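Local coordinates for protein 6-phosphogluconolactonase (Trypanosoma cruzi, PDB 6VYE) that probably hydrolyses 6-phosphogluconolactone to 6-phosphogluconate, the second step of the oxidative pentose phosphate pathway, at residues Glu34-His37 / Asn43-Leu46; Gly180-Ser185 / Lys203-Thr208; Glu228-Leu233 / Ala266-Cys271; Ile16-Gly19 / Glu23-Gly26. All coordinates share one frame; numbering follows the deposited sequence.

Overall arrangement
Contacts 3 and 4 lie by the 14-18 edge of the main sheet, contact 2 near its other edge, and contact 1 before the inner strand 46-50. Contacts 1 and 4 use the two ends of helix 24-38: contact 4 lies where strand 14-18 turns into it, contact 1 where it leads on to strand 46-50. Contact 1 is the buried, mostly apolar one, with a single weak indole bond. Contact 2, partly buried, adjoins a phosphate held by arginine. Contact 3 is a surface contact, with one lysine stem outside and a leucine pair inside, and it touches contact 4 through Ala266 CB and Val17 CG2, 3.9 Å apart. Contact 4 mixes cysteine packing with a weak carboxylate bond.

Contact 1: Glu34-His37 / Asn43-Leu46; sequences EIIH and NWPL
Ile36 and Trp44 carry the main apolar meeting, their side chains crossing at about a right angle. The methyl CG2 of Ile36 lies over one face of the indole, offset toward the rim, and comes within 3.4 Å of Trp44 CZ2. This branch stands anti to the backbone N of Ile36, which sets it over the ring. Leu46 adds the second apolar patch: its CD1 reaches the helix backbone, 3.8 Å from Ile36 CA and 3.9 Å from Ile35 O, with Ile35 CG2 and Ile36 CG1 a little farther off. Polar contact is slight. Trp44 NE1 gives Ile36 O, at the ring's edge near its plane, a bent, weak bond of 3.2 Å with an N-H...O angle of 130°; the same N-H makes another weak one to Ser39 O. At the margin His37 ND1 approaches Trp44 CZ2 obliquely at 4.2 Å, while His37 NE2 bonds a glycerol. Leu70 of helix 68-73 and Leu77 of strand 77-85 close over Ile36. The peptide between Trp44 and Pro45 is cis. This is the helix-to-strand return of a beta-alpha-beta crossover, as in Rossmann-like folds, here leading from helix 24-38 into the parallel strand 46-50.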
loop_
_atom_site.group_PDB
_atom_site.type_symbol
_atom_site.label_atom_id
_atom_site.label_comp_id
_atom_site.label_asym_id
_atom_site.label_seq_id
_atom_site.Cartn_x
_atom_site.Cartn_y
_atom_site.Cartn_z
ATOM N N GLU A 34 -13.644 2.025 10.654
ATOM C CA GLU A 34 -13.498 1.477 12.024
ATOM C C GLU A 34 -12.182 1.955 12.641
ATOM O O GLU A 34 -12.195 2.309 13.840
ATOM C CB GLU A 34 -13.456 -0.056 12.017
ATOM C CG GLU A 34 -14.815 -0.704 12.135
ATOM C CD GLU A 34 -14.856 -2.189 11.800
ATOM O OE1 GLU A 34 -13.762 -2.812 11.576
ATOM O OE2 GLU A 34 -15.981 -2.711 11.724
ATOM N N ILE A 35 -11.074 1.921 11.873
ATOM C CA ILE A 35 -9.744 2.329 12.394
ATOM C C ILE A 35 -9.822 3.837 12.692
ATOM O O ILE A 35 -9.297 4.264 13.701
ATOM C CB ILE A 35 -8.619 1.970 11.388
ATOM C CG1 ILE A 35 -8.456 0.451 11.256
ATOM C CG2 ILE A 35 -7.319 2.660 11.765
ATOM C CD1 ILE A 35 -7.610 0.051 10.083
ATOM N N ILE A 36 -10.470 4.621 11.835
ATOM C CA ILE A 36 -10.591 6.097 12.038
ATOM C C ILE A 36 -11.324 6.333 13.361
ATOM O O ILE A 36 -10.808 7.059 14.221
ATOM C CB ILE A 36 -11.296 6.781 10.859
ATOM C CG1 ILE A 36 -10.433 6.740 9.596
ATOM C CG2 ILE A 36 -11.688 8.214 11.246
ATOM C CD1 ILE A 36 -11.140 7.149 8.337
ATOM N N HIS A 37 -12.479 5.703 13.551
ATOM C CA HIS A 37 -13.348 5.953 14.734
ATOM C C HIS A 37 -12.764 5.391 16.034
ATOM O O HIS A 37 -13.220 5.836 17.117
ATOM C CB HIS A 37 -14.746 5.431 14.478
ATOM C CG HIS A 37 -15.438 6.227 13.431
ATOM N ND1 HIS A 37 -15.253 7.596 13.346
ATOM C CD2 HIS A 37 -16.314 5.881 12.462
ATOM C CE1 HIS A 37 -15.983 8.067 12.343
ATOM N NE2 HIS A 37 -16.611 7.025 11.759
ATOM N N ASN A 43 -5.764 12.769 17.344
ATOM C CA ASN A 43 -4.692 12.053 16.601
ATOM C C ASN A 43 -4.944 12.166 15.103
ATOM O O ASN A 43 -3.998 11.859 14.313
ATOM C CB ASN A 43 -4.590 10.568 16.953
ATOM C CG ASN A 43 -4.283 10.353 18.416
ATOM O OD1 ASN A 43 -3.492 11.076 18.988
ATOM N ND2 ASN A 43 -4.982 9.432 19.047
ATOM N N TRP A 44 -6.152 12.595 14.720
ATOM C CA TRP A 44 -6.476 12.856 13.298
ATOM C C TRP A 44 -5.649 14.057 12.839
ATOM O O TRP A 44 -5.348 14.956 13.628
ATOM C CB TRP A 44 -7.973 13.071 13.081
ATOM C CG TRP A 44 -8.863 11.949 13.508
ATOM C CD1 TRP A 44 -8.528 10.784 14.151
ATOM C CD2 TRP A 44 -10.292 11.919 13.328
ATOM N NE1 TRP A 44 -9.662 10.054 14.390
ATOM C CE2 TRP A 44 -10.757 10.713 13.898
ATOM C CE3 TRP A 44 -11.220 12.810 12.776
ATOM C CZ2 TRP A 44 -12.106 10.367 13.909
ATOM C CZ3 TRP A 44 -12.552 12.464 12.774
ATOM C CH2 TRP A 44 -12.989 11.269 13.353
ATOM N N PRO A 45 -5.252 14.128 11.552
ATOM C CA PRO A 45 -5.567 13.098 10.571
ATOM C C PRO A 45 -4.630 11.900 10.708
ATOM O O PRO A 45 -3.438 12.088 10.934
ATOM C CB PRO A 45 -5.326 13.776 9.211
ATOM C CG PRO A 45 -4.294 14.844 9.522
ATOM C CD PRO A 45 -4.541 15.274 10.961
ATOM N N LEU A 46 -5.191 10.704 10.549
ATOM C CA LEU A 46 -4.413 9.453 10.516
ATOM C C LEU A 46 -3.768 9.324 9.133
ATOM O O LEU A 46 -4.445 9.561 8.086
ATOM C CB LEU A 46 -5.336 8.272 10.823
ATOM C CG LEU A 46 -6.100 8.307 12.151
ATOM C CD1 LEU A 46 -6.905 7.042 12.282
ATOM C CD2 LEU A 46 -5.158 8.402 13.346
#

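Contact 2: Gly180-Ser185 / Lys203-Thr208; sequences GSQAES and KVWRVT. With PO4 (phosphate ion), chain D.
Gln182 reaches Trp205 with the end of its amide. From CB the chain runs to CG, which stands anti to the carbonyl carbon, and then bends at chi2 (80°), turning the amide toward the tryptophan. There OE1 meets the edge of the indole in plane, 3.7 Å from Trp205 CZ3, while Gln182 NE2 is 4.0 Å from Trp205 CH2. The amide plane is nevertheless turned 51° from the indole, and no hydrogen bond forms; the indole itself meets Phe195 edge-to-face. The next residue makes the deeper touch, Ala183 CB resting on Thr208 CG2 at 3.7 Å. Thr208 OG1, anti to the backbone N, is hydrogen-bonded to Ser176 N. These residues join a type I turn, Ser181 to Glu184, to strand 206-209, which runs antiparallel to its neighbours 77-85 and 191-194 near one edge of the main sheet. Gly180 N donates a nearly straight bond to Glu184 OE1, 2.8 Å long, that spans the turn. On the strand, Arg206 grips a phosphate ion, probably from the crystallisation liquor, with NH2 2.6 Å from phosphate O4 and NH1 2.9 Å from phosphate O1. His173 and Arg85 also bond this ion, so the site is consistent with a pocket for the substrate's phosphate. Second-shell oxygens fix the guanidinium: Ser176 OG takes NH1, Pro202 O takes NH2, and Val204 O receives a weak bond from NE.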
loop_
_atom_site.group_PDB
_atom_site.type_symbol
_atom_site.label_atom_id
_atom_site.label_comp_id
_atom_site.label_asym_id
_atom_site.label_seq_id
_atom_site.Cartn_x
_atom_site.Cartn_y
_atom_site.Cartn_z
ATOM N N GLY A 180 14.364 -8.590 -7.026
ATOM C CA GLY A 180 15.318 -7.924 -7.931
ATOM C C GLY A 180 15.328 -6.412 -7.745
ATOM O O GLY A 180 16.199 -5.748 -8.343
ATOM N N SER A 181 14.399 -5.842 -6.974
ATOM C CA SER A 181 14.358 -4.369 -6.805
ATOM C C SER A 181 15.247 -3.973 -5.631
ATOM O O SER A 181 15.432 -4.790 -4.676
ATOM C CB SER A 181 12.963 -3.870 -6.626
ATOM O OG SER A 181 12.431 -4.378 -5.414
ATOM N N GLN A 182 15.694 -2.715 -5.697
ATOM C CA GLN A 182 16.340 -1.942 -4.605
ATOM C C GLN A 182 15.471 -2.068 -3.346
ATOM O O GLN A 182 16.030 -2.162 -2.257
ATOM C CB GLN A 182 16.537 -0.505 -5.097
ATOM C CG GLN A 182 17.512 -0.359 -6.292
ATOM C CD GLN A 182 16.991 -0.661 -7.696
ATOM O OE1 GLN A 182 15.792 -0.918 -7.934
ATOM N NE2 GLN A 182 17.899 -0.629 -8.669
ATOM N N ALA A 183 14.140 -2.108 -3.465
ATOM C CA ALA A 183 13.213 -2.243 -2.311
ATOM C C ALA A 183 13.147 -3.680 -1.766
ATOM O O ALA A 183 12.630 -3.860 -0.620
ATOM C CB ALA A 183 11.846 -1.789 -2.762
ATOM N N GLU A 184 13.524 -4.689 -2.559
ATOM C CA GLU A 184 13.163 -6.101 -2.274
ATOM C C GLU A 184 13.321 -6.420 -0.786
ATOM O O GLU A 184 12.372 -7.015 -0.243
ATOM C CB GLU A 184 14.018 -7.100 -3.048
ATOM C CG GLU A 184 13.765 -8.550 -2.636
ATOM C CD GLU A 184 14.623 -9.574 -3.372
ATOM O OE1 GLU A 184 15.162 -9.236 -4.425
ATOM O OE2 GLU A 184 14.740 -10.707 -2.889
ATOM N N SER A 185 14.456 -6.068 -0.164
ATOM C CA SER A 185 14.788 -6.401 1.252
ATOM C C SER A 185 15.149 -5.142 2.056
ATOM O O SER A 185 15.859 -5.278 3.079
ATOM C CB SER A 185 15.942 -7.400 1.317
ATOM O OG SER A 185 15.940 -8.264 0.192
ATOM N N LYS A 203 5.870 -0.795 -17.745
ATOM C CA LYS A 203 7.348 -0.826 -17.703
ATOM C C LYS A 203 7.876 0.574 -17.427
ATOM O O LYS A 203 8.508 1.171 -18.321
ATOM C CB LYS A 203 7.891 -1.351 -19.034
ATOM C CG LYS A 203 7.395 -2.737 -19.384
ATOM C CD LYS A 203 7.713 -3.757 -18.339
ATOM C CE LYS A 203 7.485 -5.171 -18.836
ATOM N NZ LYS A 203 7.842 -6.169 -17.799
ATOM N N VAL A 204 7.617 1.062 -16.219
ATOM C CA VAL A 204 8.093 2.377 -15.722
ATOM C C VAL A 204 8.695 2.166 -14.332
ATOM O O VAL A 204 8.268 1.229 -13.602
ATOM C CB VAL A 204 6.955 3.417 -15.711
ATOM C CG1 VAL A 204 6.483 3.743 -17.125
ATOM C CG2 VAL A 204 5.778 2.967 -14.850
ATOM N N TRP A 205 9.672 2.999 -14.001
ATOM C CA TRP A 205 10.268 3.083 -12.660
ATOM C C TRP A 205 9.166 3.450 -11.659
ATOM O O TRP A 205 8.207 4.192 -12.050
ATOM C CB TRP A 205 11.410 4.092 -12.684
ATOM C CG TRP A 205 12.698 3.473 -13.133
ATOM C CD1 TRP A 205 13.308 3.597 -14.348
ATOM C CD2 TRP A 205 13.530 2.608 -12.348
ATOM N NE1 TRP A 205 14.461 2.860 -14.370
ATOM C CE2 TRP A 205 14.630 2.248 -13.160
ATOM C CE3 TRP A 205 13.452 2.097 -11.052
ATOM C CZ2 TRP A 205 15.638 1.393 -12.714
ATOM C CZ3 TRP A 205 14.448 1.252 -10.610
ATOM C CH2 TRP A 205 15.523 0.905 -11.430
ATOM N N ARG A 206 9.264 2.948 -10.432
ATOM C CA ARG A 206 8.297 3.304 -9.372
ATOM C C ARG A 206 9.063 3.706 -8.126
ATOM O O ARG A 206 10.223 3.235 -7.939
ATOM C CB ARG A 206 7.359 2.152 -9.050
ATOM C CG ARG A 206 6.455 1.780 -10.218
ATOM C CD ARG A 206 6.933 0.516 -10.840
ATOM N NE ARG A 206 6.026 0.034 -11.853
ATOM C CZ ARG A 206 5.023 -0.794 -11.655
ATOM N NH1 ARG A 206 4.700 -1.178 -10.435
ATOM N NH2 ARG A 206 4.285 -1.188 -12.686
ATOM N N VAL A 207 8.466 4.637 -7.390
ATOM C CA VAL A 207 8.877 4.960 -6.003
ATOM C C VAL A 207 7.942 4.116 -5.144
ATOM O O VAL A 207 6.788 3.993 -5.547
ATOM C CB VAL A 207 8.747 6.472 -5.737
ATOM C CG1 VAL A 207 9.040 6.813 -4.289
ATOM C CG2 VAL A 207 9.654 7.256 -6.676
ATOM N N THR A 208 8.440 3.517 -4.071
ATOM C CA THR A 208 7.677 2.559 -3.253
ATOM C C THR A 208 8.124 2.699 -1.805
ATOM O O THR A 208 9.324 2.961 -1.555
ATOM C CB THR A 208 7.809 1.107 -3.773
ATOM O OG1 THR A 208 6.974 0.253 -2.996
ATOM C CG2 THR A 208 9.218 0.554 -3.736
HETATM P P PO4 D . 1.708 -3.084 -10.588
HETATM O O1 PO4 D . 2.547 -2.762 -9.317
HETATM O O2 PO4 D . 0.252 -3.002 -10.258
HETATM O O3 PO4 D . 1.965 -4.491 -11.074
HETATM O O4 PO4 D . 2.104 -2.103 -11.685
#

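Contact 3: Glu228-Leu233 / Ala266-Cys271; sequences EKKCVL and AENLTC. Unlike the reference sequence in segment 266-271: Glu267 (reference Gly).
Lys230 and Leu233, one helical turn apart, meet the C-terminal loop in two different ways. The close part is the long aliphatic stem of Lys230. Its CG stands anti to the backbone N (chi1 -170°), which sends the chain out toward the type I turn Ala266 to Leu269, and bends at chi3 and chi4 lay the end against two residues. Lys230 CD comes within 3.7 Å of Glu267 CG, and CE lies 3.8 Å from Glu267 CB, the two chains crossing at about a right angle. Asn268 crosses the same stem, also at about a right angle. Deeper in, the packing is lighter: Leu233 CD2 and Leu269 CD2 only just touch at 4.4 Å, although Leu233 is buried. Ile265, together with Phe259 and Leu261 of strand 256-262, completes the apolar surroundings of Leu233, and Leu269 reaches the same Leu261. The solvent side is looser still. Glu267, which differs from the reference sequence there, has its OE2 5.4 Å from Lys230 NZ, too far for a salt bridge; it has a long, weak ion pair with Lys227 and lies near the like-charged Glu264. Beyond Leu269 the chain ends in the poorly ordered Thr270 and Cys271. On the helix side, Lys229 at the N-cap position has its own salt bridge, NZ to Glu228 OE1 at 3.2 Å. The clear contacts between turn and helix 230-237 are methylene and methyl ones, while the opposite charges of Lys230 and Glu267 probably contribute only a general attraction.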
loop_
_atom_site.group_PDB
_atom_site.type_symbol
_atom_site.label_atom_id
_atom_site.label_comp_id
_atom_site.label_asym_id
_atom_site.label_seq_id
_atom_site.Cartn_x
_atom_site.Cartn_y
_atom_site.Cartn_z
ATOM N N GLU A 228 -6.120 -17.303 -9.663
ATOM C CA GLU A 228 -4.753 -17.221 -10.244
ATOM C C GLU A 228 -3.713 -16.728 -9.214
ATOM O O GLU A 228 -2.505 -16.906 -9.490
ATOM C CB GLU A 228 -4.774 -16.328 -11.490
ATOM C CG GLU A 228 -4.877 -14.817 -11.228
ATOM C CD GLU A 228 -6.271 -14.205 -11.082
ATOM O OE1 GLU A 228 -6.378 -12.941 -10.922
ATOM O OE2 GLU A 228 -7.238 -14.976 -11.080
ATOM N N LYS A 229 -4.133 -16.151 -8.077
ATOM C CA LYS A 229 -3.206 -15.648 -7.026
ATOM C C LYS A 229 -3.195 -16.574 -5.807
ATOM O O LYS A 229 -2.598 -16.225 -4.788
ATOM C CB LYS A 229 -3.640 -14.249 -6.621
ATOM C CG LYS A 229 -3.551 -13.264 -7.752
ATOM C CD LYS A 229 -3.616 -11.862 -7.270
ATOM C CE LYS A 229 -3.710 -10.886 -8.410
ATOM N NZ LYS A 229 -5.106 -10.805 -8.831
ATOM N N LYS A 230 -3.830 -17.725 -5.910
ATOM C CA LYS A 230 -3.984 -18.663 -4.772
ATOM C C LYS A 230 -2.613 -19.208 -4.378
ATOM O O LYS A 230 -2.339 -19.373 -3.164
ATOM C CB LYS A 230 -4.940 -19.788 -5.144
ATOM C CG LYS A 230 -5.363 -20.666 -3.989
ATOM C CD LYS A 230 -6.769 -21.246 -4.183
ATOM C CE LYS A 230 -6.844 -22.646 -4.764
ATOM N NZ LYS A 230 -5.593 -23.102 -5.419
ATOM N N CYS A 231 -1.756 -19.467 -5.350
ATOM C CA CYS A 231 -0.387 -19.981 -5.103
ATOM C C CYS A 231 0.454 -18.915 -4.368
ATOM O O CYS A 231 1.021 -19.232 -3.308
ATOM C CB CYS A 231 0.241 -20.422 -6.412
ATOM S SG CYS A 231 1.885 -21.129 -6.167
ATOM N N VAL A 232 0.524 -17.679 -4.869
ATOM C CA VAL A 232 1.299 -16.602 -4.169
ATOM C C VAL A 232 0.681 -16.316 -2.796
ATOM O O VAL A 232 1.437 -16.109 -1.828
ATOM C CB VAL A 232 1.480 -15.328 -5.006
ATOM C CG1 VAL A 232 2.411 -15.591 -6.168
ATOM C CG2 VAL A 232 0.168 -14.735 -5.481
ATOM N N LEU A 233 -0.636 -16.341 -2.648
ATOM C CA LEU A 233 -1.229 -16.082 -1.301
ATOM C C LEU A 233 -0.786 -17.174 -0.326
ATOM O O LEU A 233 -0.361 -16.853 0.790
ATOM C CB LEU A 233 -2.745 -16.009 -1.389
ATOM C CG LEU A 233 -3.437 -15.740 -0.054
ATOM C CD1 LEU A 233 -3.028 -14.380 0.528
ATOM C CD2 LEU A 233 -4.949 -15.857 -0.227
ATOM N N ALA A 266 -9.214 -17.913 -1.728
ATOM C CA ALA A 266 -9.248 -18.457 -0.354
ATOM C C ALA A 266 -9.609 -19.956 -0.314
ATOM O O ALA A 266 -9.808 -20.453 0.810
ATOM C CB ALA A 266 -10.232 -17.650 0.460
ATOM N N GLU A 267 -9.586 -20.688 -1.434
ATOM C CA GLU A 267 -10.067 -22.107 -1.508
ATOM C C GLU A 267 -9.222 -23.038 -0.618
ATOM O O GLU A 267 -9.801 -23.967 -0.072
ATOM C CB GLU A 267 -10.127 -22.630 -2.950
ATOM C CG GLU A 267 -10.462 -21.544 -3.966
ATOM C CD GLU A 267 -11.175 -21.910 -5.263
ATOM O OE1 GLU A 267 -12.271 -22.511 -5.182
ATOM O OE2 GLU A 267 -10.650 -21.533 -6.359
ATOM N N ASN A 268 -7.927 -22.788 -0.405
ATOM C CA ASN A 268 -7.057 -23.671 0.431
ATOM C C ASN A 268 -6.900 -23.154 1.875
ATOM O O ASN A 268 -6.264 -23.860 2.685
ATOM C CB ASN A 268 -5.678 -23.865 -0.203
ATOM C CG ASN A 268 -5.738 -24.523 -1.568
ATOM O OD1 ASN A 268 -6.454 -25.507 -1.776
ATOM N ND2 ASN A 268 -4.965 -24.000 -2.502
ATOM N N LEU A 269 -7.429 -21.979 2.214
ATOM C CA LEU A 269 -7.349 -21.434 3.596
ATOM C C LEU A 269 -8.352 -22.173 4.486
ATOM O O LEU A 269 -9.381 -22.625 3.954
ATOM C CB LEU A 269 -7.653 -19.935 3.581
ATOM C CG LEU A 269 -6.447 -19.013 3.429
ATOM C CD1 LEU A 269 -5.575 -19.425 2.250
ATOM C CD2 LEU A 269 -6.907 -17.568 3.288
ATOM N N THR A 270 -8.071 -22.255 5.792
ATOM C CA THR A 270 -9.069 -22.588 6.845
ATOM C C THR A 270 -9.604 -21.266 7.426
ATOM O O THR A 270 -9.983 -21.268 8.610
ATOM C CB THR A 270 -8.489 -23.606 7.843
ATOM O OG1 THR A 270 -7.204 -23.169 8.286
ATOM C CG2 THR A 270 -8.370 -24.992 7.243
ATOM N N CYS A 271 -9.628 -20.207 6.590
ATOM C CA CYS A 271 -10.258 -18.857 6.761
ATOM C C CYS A 271 -10.266 -18.402 8.226
ATOM O O CYS A 271 -11.287 -18.179 8.897
ATOM C CB CYS A 271 -11.672 -18.852 6.192
ATOM S SG CYS A 271 -11.896 -20.062 4.864
ATOM O OXT CYS A 271 -9.180 -18.235 8.766
#

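Contact 4: Ile16-Gly19 / Glu23-Gly26; sequences IVCG and ELSG
The first strand-to-helix connection of the Rossmann-like core brings Cys18 and Glu23 together, where strand 14-18 gives way to helix 24-38. Cys18, toward the end of the strand, points its side chain at the first residues beyond the loop. Its CB meets the carboxylate end of Glu23, 3.7 Å from OE2, and also lies 3.8 Å from Glu23 CB, so that the glutamate side chain runs alongside it. Glu23 is extended from CB onward, with CG anti to the backbone N (chi1 -166°); this carries the carboxylate back over the strand end. There OE2 accepts a bond from Gly19 N at 3.3 Å, bent to 131° at the hydrogen and therefore weak. Leu24 closes on the cysteine with one methyl: its CD1 is 3.9 Å from Cys18 CB and 4.1 Å from Cys18 SG. Cys18 and Leu24 both rest on Ile260 of the neighbouring strand 256-262, and Val27 of the helix adds a further touch to Cys18. The contact thus has an apolar inner half, where cysteine and leucine meet Ile260, and an exposed polar half where one carboxylate oxygen receives a backbone N-H just past the strand. With that bond weak, the turn is probably held as much by packing around Cys18 as by the carboxylate.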
loop_
_atom_site.group_PDB
_atom_site.type_symbol
_atom_site.label_atom_id
_atom_site.label_comp_id
_atom_site.label_asym_id
_atom_site.label_seq_id
_atom_site.Cartn_x
_atom_site.Cartn_y
_atom_site.Cartn_z
ATOM N N ILE A 16 -10.721 -11.987 6.210
ATOM C CA ILE A 16 -12.141 -11.809 5.810
ATOM C C ILE A 16 -12.298 -12.283 4.356
ATOM O O ILE A 16 -11.649 -11.738 3.435
ATOM C CB ILE A 16 -12.609 -10.358 6.011
ATOM C CG1 ILE A 16 -12.274 -9.839 7.409
ATOM C CG2 ILE A 16 -14.102 -10.252 5.711
ATOM C CD1 ILE A 16 -12.452 -8.332 7.553
ATOM N N VAL A 17 -13.109 -13.308 4.162
ATOM C CA VAL A 17 -13.421 -13.898 2.835
ATOM C C VAL A 17 -14.787 -13.364 2.406
ATOM O O VAL A 17 -15.738 -13.629 3.105
ATOM C CB VAL A 17 -13.395 -15.436 2.929
ATOM C CG1 VAL A 17 -13.696 -16.086 1.600
ATOM C CG2 VAL A 17 -12.071 -15.922 3.481
ATOM N N CYS A 18 -14.866 -12.653 1.294
ATOM C CA CYS A 18 -16.130 -12.115 0.720
ATOM C C CYS A 18 -16.638 -13.031 -0.403
ATOM O O CYS A 18 -15.798 -13.499 -1.235
ATOM C CB CYS A 18 -15.910 -10.700 0.195
ATOM S SG CYS A 18 -14.910 -9.704 1.330
ATOM N N GLY A 19 -17.962 -13.232 -0.467
ATOM C CA GLY A 19 -18.630 -14.129 -1.440
ATOM C C GLY A 19 -18.406 -13.685 -2.880
ATOM O O GLY A 19 -18.068 -14.544 -3.751
ATOM N N GLU A 23 -17.566 -7.259 -3.260
ATOM C CA GLU A 23 -17.850 -6.989 -1.824
ATOM C C GLU A 23 -16.551 -6.561 -1.105
ATOM O O GLU A 23 -16.647 -6.087 0.027
ATOM C CB GLU A 23 -18.464 -8.268 -1.248
ATOM C CG GLU A 23 -19.141 -8.150 0.119
ATOM C CD GLU A 23 -19.415 -9.505 0.782
ATOM O OE1 GLU A 23 -19.373 -9.588 2.047
ATOM O OE2 GLU A 23 -19.648 -10.496 0.030
ATOM N N LEU A 24 -15.376 -6.718 -1.726
ATOM C CA LEU A 24 -14.072 -6.434 -1.076
ATOM C C LEU A 24 -13.969 -4.936 -0.755
ATOM O O LEU A 24 -13.577 -4.645 0.406
ATOM C CB LEU A 24 -12.881 -6.906 -1.927
ATOM C CG LEU A 24 -12.447 -8.351 -1.672
ATOM C CD1 LEU A 24 -13.330 -9.306 -2.436
ATOM C CD2 LEU A 24 -10.994 -8.580 -2.031
ATOM N N SER A 25 -14.311 -4.033 -1.690
ATOM C CA SER A 25 -14.190 -2.565 -1.453
ATOM C C SER A 25 -15.036 -2.179 -0.242
ATOM O O SER A 25 -14.553 -1.366 0.556
ATOM C CB SER A 25 -14.493 -1.690 -2.656
ATOM O OG SER A 25 -15.598 -2.165 -3.405
ATOM N N GLY A 26 -16.231 -2.764 -0.114
ATOM C CA GLY A 26 -17.172 -2.532 0.999
ATOM C C GLY A 26 -16.557 -2.920 2.327
ATOM O O GLY A 26 -16.669 -2.132 3.288
#